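DNA polymerase III beta subunit (Streptococcus pyogenes, PDB 2AVT) probably encircles duplex DNA as a ring-shaped dimeric sliding clamp that tethers the replicative polymerase to its template for processive synthesis. Local coordinates at residues S33-V38 with K118-Y123; V222-F225 with Q230-F233; F279-A284 with G309-D314; L325-N330 with R355-T360. One frame throughout, in Å; residues are numbered along the deposited sequence.

Contact 1: residues S33-V38 with K118-Y123; sequences SIKIEV and KDVDQY
Val120 O accepts a hydrogen bond from Tyr123 N at 2.8 Å, and the short 3-10 turn that this bond closes brings the side chains of both residues to bear on strand 33-38. Lys35 touches both. With CG anti to the backbone N (chi1 177°) and the rest of the chain extended, Lys35 runs straight out from the sheet: its CG meets Val120 CG1 at 4.1 Å, crossing that valine at about a right angle, and its CD meets Tyr123 CD2 at 3.9 Å. Beyond these methylenes the ammonium group forms a salt bridge with its strand neighbour, Lys35 NZ to Glu37 OE2 at 2.9 Å, although as a hydrogen bond it is weak. Farther round the same ring, Ser33 OG lies 4.1 Å from Tyr123 CD1 while bonding to Ile30 O. At the far end of the ring, Tyr123 OH is hydrogen-bonded to Ser48 OG, and Val120 also rests on Ala74 and Leu76. One loop of the N-terminal domain thus spans three neighbouring strands, on the sheet face opposite the one where Ile34 packs on helix 8-18. The seam rests on hydrocarbon contact: the hydroxyls of Ser33 and Tyr123 are bonded outside the two segments and the ammonium of Lys35 within its own strand, while Ser33 O, buried by this contact with Tyr123 CE1 at 4.0 Å, has no partner in the model.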
# COMPACT_ATOMS: atom_id res chain seq x y z
N SER A 33 -11.89 -13.73 -16.06
CA SER A 33 -12.11 -12.87 -17.21
C SER A 33 -13.24 -11.85 -17.06
O SER A 33 -14.13 -11.99 -16.20
CB SER A 33 -12.35 -13.72 -18.45
OG SER A 33 -13.51 -14.50 -18.31
N ILE A 34 -13.16 -10.80 -17.86
CA ILE A 34 -14.22 -9.81 -17.87
C ILE A 34 -14.99 -10.10 -19.15
O ILE A 34 -14.40 -10.41 -20.19
CB ILE A 34 -13.67 -8.36 -17.85
CG1 ILE A 34 -14.84 -7.37 -17.84
CG2 ILE A 34 -12.75 -8.14 -19.02
CD1 ILE A 34 -14.50 -6.02 -17.23
N LYS A 35 -16.31 -10.05 -19.06
CA LYS A 35 -17.15 -10.31 -20.21
C LYS A 35 -17.59 -8.98 -20.79
O LYS A 35 -18.05 -8.10 -20.07
CB LYS A 35 -18.36 -11.15 -19.79
CG LYS A 35 -19.36 -11.44 -20.88
CD LYS A 35 -20.55 -12.20 -20.30
CE LYS A 35 -21.71 -12.25 -21.28
NZ LYS A 35 -22.98 -12.64 -20.59
N ILE A 36 -17.42 -8.83 -22.10
CA ILE A 36 -17.78 -7.60 -22.77
C ILE A 36 -18.84 -7.87 -23.83
O ILE A 36 -18.60 -8.63 -24.77
CB ILE A 36 -16.55 -6.97 -23.46
CG1 ILE A 36 -15.46 -6.71 -22.42
CG2 ILE A 36 -16.94 -5.67 -24.14
CD1 ILE A 36 -14.19 -6.13 -23.01
N GLU A 37 -20.01 -7.28 -23.65
CA GLU A 37 -21.08 -7.46 -24.62
C GLU A 37 -21.40 -6.11 -25.22
O GLU A 37 -21.71 -5.16 -24.50
CB GLU A 37 -22.33 -8.03 -23.95
CG GLU A 37 -22.13 -9.38 -23.35
CD GLU A 37 -23.33 -9.82 -22.53
OE1 GLU A 37 -23.72 -9.07 -21.60
OE2 GLU A 37 -23.86 -10.91 -22.81
N VAL A 38 -21.31 -6.02 -26.54
CA VAL A 38 -21.57 -4.77 -27.22
C VAL A 38 -22.93 -4.83 -27.92
O VAL A 38 -23.16 -5.70 -28.77
CB VAL A 38 -20.46 -4.48 -28.26
CG1 VAL A 38 -20.74 -3.17 -28.96
CG2 VAL A 38 -19.09 -4.45 -27.57
N LYS A 118 -11.77 -15.18 -25.48
CA LYS A 118 -12.55 -16.40 -25.55
C LYS A 118 -14.01 -16.12 -25.85
O LYS A 118 -14.51 -15.02 -25.59
CB LYS A 118 -12.47 -17.17 -24.23
CG LYS A 118 -11.08 -17.66 -23.85
CD LYS A 118 -11.16 -18.55 -22.62
CE LYS A 118 -9.79 -19.07 -22.19
NZ LYS A 118 -8.95 -17.98 -21.63
N ASP A 119 -14.68 -17.13 -26.40
CA ASP A 119 -16.09 -17.04 -26.74
C ASP A 119 -16.88 -16.90 -25.43
O ASP A 119 -16.59 -17.59 -24.46
CB ASP A 119 -16.53 -18.32 -27.46
CG ASP A 119 -17.89 -18.19 -28.10
OD1 ASP A 119 -18.89 -17.98 -27.37
OD2 ASP A 119 -17.95 -18.30 -29.34
N VAL A 120 -17.87 -16.02 -25.42
CA VAL A 120 -18.66 -15.80 -24.21
C VAL A 120 -19.46 -17.00 -23.73
O VAL A 120 -19.84 -17.05 -22.56
CB VAL A 120 -19.64 -14.61 -24.38
CG1 VAL A 120 -18.88 -13.31 -24.49
CG2 VAL A 120 -20.52 -14.84 -25.60
N ASP A 121 -19.71 -17.98 -24.59
CA ASP A 121 -20.47 -19.14 -24.16
C ASP A 121 -19.73 -19.92 -23.08
O ASP A 121 -20.29 -20.81 -22.45
CB ASP A 121 -20.81 -20.07 -25.33
CG ASP A 121 -19.58 -20.49 -26.12
OD1 ASP A 121 -18.57 -20.87 -25.49
OD2 ASP A 121 -19.64 -20.46 -27.37
N GLN A 122 -18.47 -19.57 -22.84
CA GLN A 122 -17.70 -20.24 -21.81
C GLN A 122 -18.00 -19.65 -20.43
O GLN A 122 -17.67 -20.24 -19.40
CB GLN A 122 -16.20 -20.14 -22.10
CG GLN A 122 -15.79 -20.84 -23.40
CD GLN A 122 -14.28 -20.91 -23.59
OE1 GLN A 122 -13.53 -21.15 -22.65
NE2 GLN A 122 -13.84 -20.72 -24.83
N TYR A 123 -18.65 -18.49 -20.41
CA TYR A 123 -18.98 -17.80 -19.17
C TYR A 123 -20.32 -18.26 -18.58
O TYR A 123 -21.28 -18.48 -19.31
CB TYR A 123 -19.05 -16.29 -19.43
CG TYR A 123 -18.77 -15.45 -18.20
CD1 TYR A 123 -17.47 -15.30 -17.73
CD2 TYR A 123 -19.81 -14.86 -17.50
CE1 TYR A 123 -17.21 -14.58 -16.57
CE2 TYR A 123 -19.56 -14.14 -16.35
CZ TYR A 123 -18.26 -14.00 -15.89
OH TYR A 123 -18.04 -13.31 -14.73

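Contact 2: residues V222-F225 with Q230-F233; sequences VEVF and QILF
This is a main-chain pairing of antiparallel strands, the beta hairpin of 221-226 and 230-234 in the central domain, and Phe225 and Leu232 form its hydrogen-bonded pair. Phe225 N donates to Leu232 O at 2.8 Å, nearly straight (168°) and in the carbonyl plane; in return Leu232 N donates to Phe225 O at 2.9 Å, with the donor tilted 17° from the plane of the Phe225 carbonyl. Leu232 O also receives a CA-H contact from Val224 CA at 3.3 Å. On the face of Phe225 and Leu232 the two side chains run side by side in the same direction, CD2 to CD2 at 3.8 Å, and the phenyl ring goes on to Thr131 and Pro134. The hairpin belongs to a long antiparallel sheet that unites the N-terminal and central domains, strand 52-59 of the former pairing with strand 238-243 of the latter, a continuity familiar from sliding clamps. On the opposite face Val224 and Phe233 make the non-hydrogen-bonded pair, Val224 CG2 lying 4.0 Å from Phe233 CD2. The other valine methyl, set anti to the backbone N (chi1 -172°), leans diagonally to Ile231, where Val224 CG1 and Ile231 CD1 are squeezed to 3.4 Å, tighter than ordinary van der Waals contact. Over this face come helix 139-149, whose Leu142 touches Phe233, and Phe211, whose ring meets that of Phe233.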
# COMPACT_ATOMS: atom_id res chain seq x y z
N VAL A 222 -31.21 3.36 -5.48
CA VAL A 222 -31.13 2.09 -6.19
C VAL A 222 -32.41 1.31 -5.92
O VAL A 222 -33.10 1.54 -4.93
CB VAL A 222 -29.94 1.22 -5.71
CG1 VAL A 222 -28.63 1.83 -6.17
CG2 VAL A 222 -29.96 1.09 -4.19
N GLU A 223 -32.73 0.40 -6.84
CA GLU A 223 -33.89 -0.46 -6.70
C GLU A 223 -33.35 -1.79 -6.19
O GLU A 223 -32.35 -2.29 -6.69
CB GLU A 223 -34.55 -0.67 -8.06
CG GLU A 223 -35.10 0.59 -8.69
CD GLU A 223 -35.74 0.32 -10.04
OE1 GLU A 223 -35.02 -0.14 -10.95
OE2 GLU A 223 -36.95 0.56 -10.17
N VAL A 224 -34.02 -2.36 -5.19
CA VAL A 224 -33.58 -3.63 -4.61
C VAL A 224 -34.61 -4.72 -4.90
O VAL A 224 -35.79 -4.57 -4.58
CB VAL A 224 -33.40 -3.51 -3.07
CG1 VAL A 224 -32.76 -4.77 -2.52
CG2 VAL A 224 -32.54 -2.31 -2.74
N PHE A 225 -34.17 -5.82 -5.52
CA PHE A 225 -35.05 -6.94 -5.84
C PHE A 225 -34.57 -8.19 -5.10
O PHE A 225 -33.37 -8.39 -4.93
CB PHE A 225 -35.06 -7.21 -7.34
CG PHE A 225 -35.47 -6.03 -8.16
CD1 PHE A 225 -36.80 -5.80 -8.45
CD2 PHE A 225 -34.52 -5.14 -8.65
CE1 PHE A 225 -37.19 -4.70 -9.19
CE2 PHE A 225 -34.90 -4.05 -9.39
CZ PHE A 225 -36.23 -3.82 -9.67
N GLN A 230 -30.52 -14.89 -4.15
CA GLN A 230 -29.77 -13.65 -4.24
C GLN A 230 -30.60 -12.38 -4.21
O GLN A 230 -31.83 -12.40 -4.35
CB GLN A 230 -28.88 -13.64 -5.49
CG GLN A 230 -29.44 -14.39 -6.68
CD GLN A 230 -28.66 -14.13 -7.96
OE1 GLN A 230 -27.44 -13.97 -7.94
NE2 GLN A 230 -29.35 -14.11 -9.08
N ILE A 231 -29.90 -11.27 -4.03
CA ILE A 231 -30.52 -9.96 -4.00
C ILE A 231 -29.85 -9.14 -5.11
O ILE A 231 -28.64 -9.26 -5.35
CB ILE A 231 -30.32 -9.30 -2.62
CG1 ILE A 231 -30.86 -7.87 -2.63
CG2 ILE A 231 -28.85 -9.31 -2.24
CD1 ILE A 231 -30.69 -7.17 -1.29
N LEU A 232 -30.65 -8.35 -5.81
CA LEU A 232 -30.16 -7.51 -6.89
C LEU A 232 -30.32 -6.03 -6.54
O LEU A 232 -31.42 -5.58 -6.21
CB LEU A 232 -30.93 -7.81 -8.18
CG LEU A 232 -30.92 -6.78 -9.32
CD1 LEU A 232 -29.52 -6.58 -9.88
CD2 LEU A 232 -31.86 -7.26 -10.41
N PHE A 233 -29.22 -5.30 -6.57
CA PHE A 233 -29.25 -3.86 -6.33
C PHE A 233 -29.08 -3.27 -7.72
O PHE A 233 -28.13 -3.63 -8.43
CB PHE A 233 -28.10 -3.41 -5.44
CG PHE A 233 -28.13 -3.98 -4.05
CD1 PHE A 233 -27.57 -5.21 -3.79
CD2 PHE A 233 -28.70 -3.27 -3.01
CE1 PHE A 233 -27.56 -5.72 -2.51
CE2 PHE A 233 -28.70 -3.77 -1.73
CZ PHE A 233 -28.13 -4.99 -1.48

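Contact 3: residues F279-A284 with G309-D314; sequences FLISNA and GKVNED
Ile281, near the C-terminal end of helix 268-282, supplies the contact of segment 279-284 with strand 309-314, and its atoms can be taken in order. CB already touches the strand, lying 3.7 Å from Val311 CG2. The chain then forks. CG1 stands beside the backbone N (chi1 -57°) and presses on the same valine methyl, Ile281 CG1 to Val311 CG2 measuring 3.2 Å, a separation well inside normal carbon contact and a sign of tight packing. The CG2 branch, anti to the backbone N, turns instead to the main chain and sits 3.7 Å from Gly309 O. At the tip, CD1 swings past the valine, so that its nearest atom on the strand is again Val311 CG2, now at 4.5 Å. The two side chains meet aslant, and both also touch Val303 on the adjoining strand 298-305, which completes the apolar patch. Behind the isoleucine, its carbonyl is held from two quarters: Ala284 N bonds to Ile281 O at 3.1 Å, and Ser305 OG bonds to the same oxygen.

The strand is an outermost one within its own chain, but residues Gly309 to Glu313 pair antiparallel with a strand of the second subunit, carrying the sheet across the dimer interface of the clamp ring. There Ile281 packs on Phe81 of the second subunit and Val311 on Ile113 of the same subunit. No hydrogen bond joins helix segment to strand segment, so the cohesion between them is hydrophobic, and the same apolar cluster continues into the subunit joint.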
# COMPACT_ATOMS: atom_id res chain seq x y z
N PHE A 279 -5.00 -0.83 23.28
CA PHE A 279 -4.81 -1.98 22.41
C PHE A 279 -3.33 -2.27 22.17
O PHE A 279 -2.93 -3.43 22.11
CB PHE A 279 -5.51 -1.75 21.07
CG PHE A 279 -5.40 -2.91 20.12
CD1 PHE A 279 -5.89 -4.15 20.47
CD2 PHE A 279 -4.78 -2.76 18.89
CE1 PHE A 279 -5.79 -5.23 19.61
CE2 PHE A 279 -4.67 -3.83 18.02
CZ PHE A 279 -5.17 -5.07 18.38
N LEU A 280 -2.52 -1.23 22.05
CA LEU A 280 -1.09 -1.41 21.81
C LEU A 280 -0.40 -2.21 22.91
O LEU A 280 0.71 -2.72 22.71
CB LEU A 280 -0.39 -0.05 21.66
CG LEU A 280 -0.69 0.69 20.35
CD1 LEU A 280 0.02 2.03 20.34
CD2 LEU A 280 -0.25 -0.17 19.17
N ILE A 281 -1.04 -2.34 24.06
CA ILE A 281 -0.45 -3.09 25.16
C ILE A 281 -1.20 -4.40 25.40
O ILE A 281 -0.58 -5.45 25.61
CB ILE A 281 -0.46 -2.27 26.47
CG1 ILE A 281 0.29 -0.95 26.24
CG2 ILE A 281 0.18 -3.07 27.59
CD1 ILE A 281 1.68 -1.11 25.71
N SER A 282 -2.52 -4.34 25.35
CA SER A 282 -3.34 -5.52 25.57
C SER A 282 -3.15 -6.52 24.44
O SER A 282 -3.33 -7.73 24.62
CB SER A 282 -4.82 -5.13 25.65
OG SER A 282 -5.34 -4.79 24.38
N ASN A 283 -2.77 -6.01 23.27
CA ASN A 283 -2.57 -6.87 22.11
C ASN A 283 -1.35 -7.78 22.30
O ASN A 283 -1.25 -8.84 21.68
CB ASN A 283 -2.40 -6.01 20.85
CG ASN A 283 -2.52 -6.82 19.57
OD1 ASN A 283 -3.49 -7.56 19.38
ND2 ASN A 283 -1.54 -6.68 18.70
N ALA A 284 -0.44 -7.36 23.17
CA ALA A 284 0.76 -8.14 23.45
C ALA A 284 0.35 -9.49 24.00
O ALA A 284 0.87 -10.53 23.59
CB ALA A 284 1.64 -7.41 24.46
N GLY A 309 4.52 -3.98 29.13
CA GLY A 309 4.27 -2.81 29.96
C GLY A 309 2.89 -2.65 30.58
O GLY A 309 2.14 -3.62 30.71
N LYS A 310 2.57 -1.42 30.96
CA LYS A 310 1.29 -1.11 31.59
C LYS A 310 0.66 0.17 31.06
O LYS A 310 1.35 1.02 30.48
CB LYS A 310 1.49 -0.95 33.11
CG LYS A 310 1.81 -2.24 33.84
CD LYS A 310 2.30 -1.95 35.25
CE LYS A 310 1.39 -0.96 35.96
NZ LYS A 310 1.88 -0.64 37.33
N VAL A 311 -0.64 0.31 31.27
CA VAL A 311 -1.39 1.48 30.84
C VAL A 311 -2.32 2.00 31.93
O VAL A 311 -3.18 1.27 32.43
CB VAL A 311 -2.27 1.19 29.60
CG1 VAL A 311 -2.98 2.46 29.17
CG2 VAL A 311 -1.43 0.65 28.47
N ASN A 312 -2.12 3.27 32.30
CA ASN A 312 -2.93 3.95 33.30
C ASN A 312 -3.33 5.28 32.68
O ASN A 312 -2.52 6.20 32.57
CB ASN A 312 -2.10 4.20 34.57
CG ASN A 312 -2.79 5.15 35.55
OD1 ASN A 312 -3.02 6.32 35.24
ND2 ASN A 312 -3.11 4.64 36.74
N GLU A 313 -4.59 5.39 32.27
CA GLU A 313 -5.04 6.62 31.62
C GLU A 313 -6.40 7.15 32.08
O GLU A 313 -7.41 6.44 32.03
CB GLU A 313 -5.07 6.40 30.11
CG GLU A 313 -5.33 7.65 29.29
CD GLU A 313 -5.43 7.36 27.81
OE1 GLU A 313 -4.51 6.71 27.26
OE2 GLU A 313 -6.42 7.79 27.18
N ASP A 314 -6.41 8.41 32.51
CA ASP A 314 -7.64 9.08 32.95
C ASP A 314 -8.44 9.46 31.70
O ASP A 314 -7.90 10.08 30.79
CB ASP A 314 -7.30 10.36 33.72
CG ASP A 314 -6.60 10.08 35.05
OD1 ASP A 314 -5.61 9.32 35.05
OD2 ASP A 314 -7.04 10.63 36.08

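Contact 4: residues L325-N330 with R355-T360; sequences LTISFN and RPFTLT
Phe357 meets Ile327 and Phe329 in the buried part of a contact between two sheets of the C-terminal domain, whereas at its margin Arg355 takes part through little more than its backbone. The close fit is aromatic. Phe357 CZ lies 3.8 Å above the plane of the Phe329 ring, displaced toward the rim, and 3.9 Å from Phe329 CG. The ring centroids are 5.1 Å apart with planes inclined at 56°, an oblique meeting that is neither a stack nor a T-shape. With each phenyl group set between its own backbone N and carbonyl carbon (chi1 54° for Phe329, 59° for Phe357), the two side chains cross at about a right angle. Beside this pair Ile327 CD1 reaches Phe357 CD1 at 3.9 Å, and Phe350 brings a further ring to Phe357. Toward the solvent the packing thins: Ile327 CD1 is 4.1 Å from Arg355 O, while the guanidinium of this exposed arginine leads away from strand 325-329.

The backbones stay well apart, their nearest alpha carbons being 9.2 Å from each other (Ile327 and Arg355), as expected of sheets packed face to face through side chains. Strand 325-329 pairs through its backbone with strand 290-295, and strand 357-361 with strand 367-372. The side chains that span the gap are apolar, with no hydrogen bond between the segments, and cohesion here depends on shape and on burial of hydrocarbon.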
# COMPACT_ATOMS: atom_id res chain seq x y z
N LEU A 325 -18.65 1.43 38.65
CA LEU A 325 -18.49 0.14 37.99
C LEU A 325 -17.09 -0.05 37.43
O LEU A 325 -16.42 0.89 37.01
CB LEU A 325 -19.51 -0.01 36.86
CG LEU A 325 -19.47 -1.32 36.08
CD1 LEU A 325 -19.87 -2.47 36.99
CD2 LEU A 325 -20.42 -1.25 34.90
N THR A 326 -16.65 -1.31 37.42
CA THR A 326 -15.36 -1.68 36.88
C THR A 326 -15.68 -2.76 35.87
O THR A 326 -16.29 -3.77 36.23
CB THR A 326 -14.43 -2.26 37.95
OG1 THR A 326 -14.12 -1.25 38.92
CG2 THR A 326 -13.14 -2.77 37.31
N ILE A 327 -15.30 -2.56 34.62
CA ILE A 327 -15.58 -3.58 33.61
C ILE A 327 -14.39 -3.81 32.67
O ILE A 327 -13.61 -2.90 32.39
CB ILE A 327 -16.87 -3.21 32.81
CG1 ILE A 327 -17.29 -4.39 31.93
CG2 ILE A 327 -16.64 -1.97 31.99
CD1 ILE A 327 -18.69 -4.27 31.36
N SER A 328 -14.25 -5.06 32.23
CA SER A 328 -13.15 -5.44 31.34
C SER A 328 -13.69 -6.00 30.03
O SER A 328 -14.60 -6.83 30.03
CB SER A 328 -12.28 -6.50 32.03
OG SER A 328 -11.56 -5.95 33.12
N PHE A 329 -13.09 -5.57 28.93
CA PHE A 329 -13.53 -6.01 27.62
C PHE A 329 -12.39 -5.91 26.61
O PHE A 329 -11.40 -5.22 26.84
CB PHE A 329 -14.69 -5.12 27.18
CG PHE A 329 -14.37 -3.65 27.22
CD1 PHE A 329 -13.78 -3.01 26.14
CD2 PHE A 329 -14.61 -2.91 28.37
CE1 PHE A 329 -13.44 -1.67 26.20
CE2 PHE A 329 -14.27 -1.57 28.43
CZ PHE A 329 -13.68 -0.95 27.34
N ASN A 330 -12.52 -6.60 25.48
CA ASN A 330 -11.50 -6.54 24.45
C ASN A 330 -11.61 -5.19 23.73
O ASN A 330 -12.57 -4.95 23.01
CB ASN A 330 -11.69 -7.69 23.45
CG ASN A 330 -10.70 -7.62 22.30
OD1 ASN A 330 -10.81 -6.75 21.43
ND2 ASN A 330 -9.74 -8.53 22.29
N ARG A 355 -22.15 -8.23 32.02
CA ARG A 355 -23.25 -8.07 31.08
C ARG A 355 -22.85 -7.17 29.92
O ARG A 355 -22.03 -6.27 30.06
CB ARG A 355 -24.49 -7.48 31.78
CG ARG A 355 -25.11 -8.39 32.83
CD ARG A 355 -25.24 -9.82 32.32
NE ARG A 355 -25.92 -10.68 33.29
CZ ARG A 355 -27.23 -10.70 33.50
NH1 ARG A 355 -28.02 -9.89 32.80
NH2 ARG A 355 -27.75 -11.51 34.41
N PRO A 356 -23.42 -7.44 28.74
CA PRO A 356 -23.10 -6.64 27.56
C PRO A 356 -23.48 -5.17 27.77
O PRO A 356 -24.56 -4.88 28.29
CB PRO A 356 -23.93 -7.29 26.47
CG PRO A 356 -23.94 -8.73 26.89
CD PRO A 356 -24.19 -8.64 28.37
N PHE A 357 -22.58 -4.27 27.40
CA PHE A 357 -22.85 -2.84 27.52
C PHE A 357 -23.14 -2.28 26.13
O PHE A 357 -22.49 -2.66 25.16
CB PHE A 357 -21.67 -2.11 28.18
CG PHE A 357 -20.36 -2.25 27.45
CD1 PHE A 357 -19.55 -3.36 27.64
CD2 PHE A 357 -19.91 -1.24 26.61
CE1 PHE A 357 -18.32 -3.46 27.02
CE2 PHE A 357 -18.69 -1.34 25.98
CZ PHE A 357 -17.89 -2.45 26.18
N THR A 358 -24.13 -1.39 26.05
CA THR A 358 -24.53 -0.81 24.78
C THR A 358 -23.97 0.57 24.49
O THR A 358 -23.65 1.34 25.40
CB THR A 358 -26.07 -0.69 24.68
OG1 THR A 358 -26.53 0.24 25.67
CG2 THR A 358 -26.72 -2.04 24.90
N LEU A 359 -23.88 0.88 23.20
CA LEU A 359 -23.37 2.16 22.75
C LEU A 359 -24.35 2.71 21.71
O LEU A 359 -24.86 1.98 20.87
CB LEU A 359 -21.99 1.98 22.09
CG LEU A 359 -20.94 1.05 22.71
CD1 LEU A 359 -20.73 1.41 24.16
CD2 LEU A 359 -21.38 -0.40 22.60
N THR A 360 -24.64 4.01 21.80
CA THR A 360 -25.54 4.65 20.85
C THR A 360 -25.01 6.04 20.59
O THR A 360 -24.41 6.66 21.47
CB THR A 360 -27.01 4.75 21.40
OG1 THR A 360 -27.02 5.55 22.59
CG2 THR A 360 -27.56 3.38 21.72

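Contacts 1 and 2 reach the same long sheet, which runs through the N-terminal and central domains, yet they use it differently: contact 2 is main-chain pairing within the sheet, buried and about 15 Å from the chain centre, whereas contact 1 is a partly buried loop laid over a face. Contacts 3 and 4 lie on the other side of that centre, in the C-terminal domain, with their own centres about 17 Å apart. They share a four-stranded sheet and involve the two strands that are outermost within this chain, 309-314 and 325-329. Both are buried and apolar, but contact 3 adjoins the second subunit while contact 4 packs sheet on sheet within one chain.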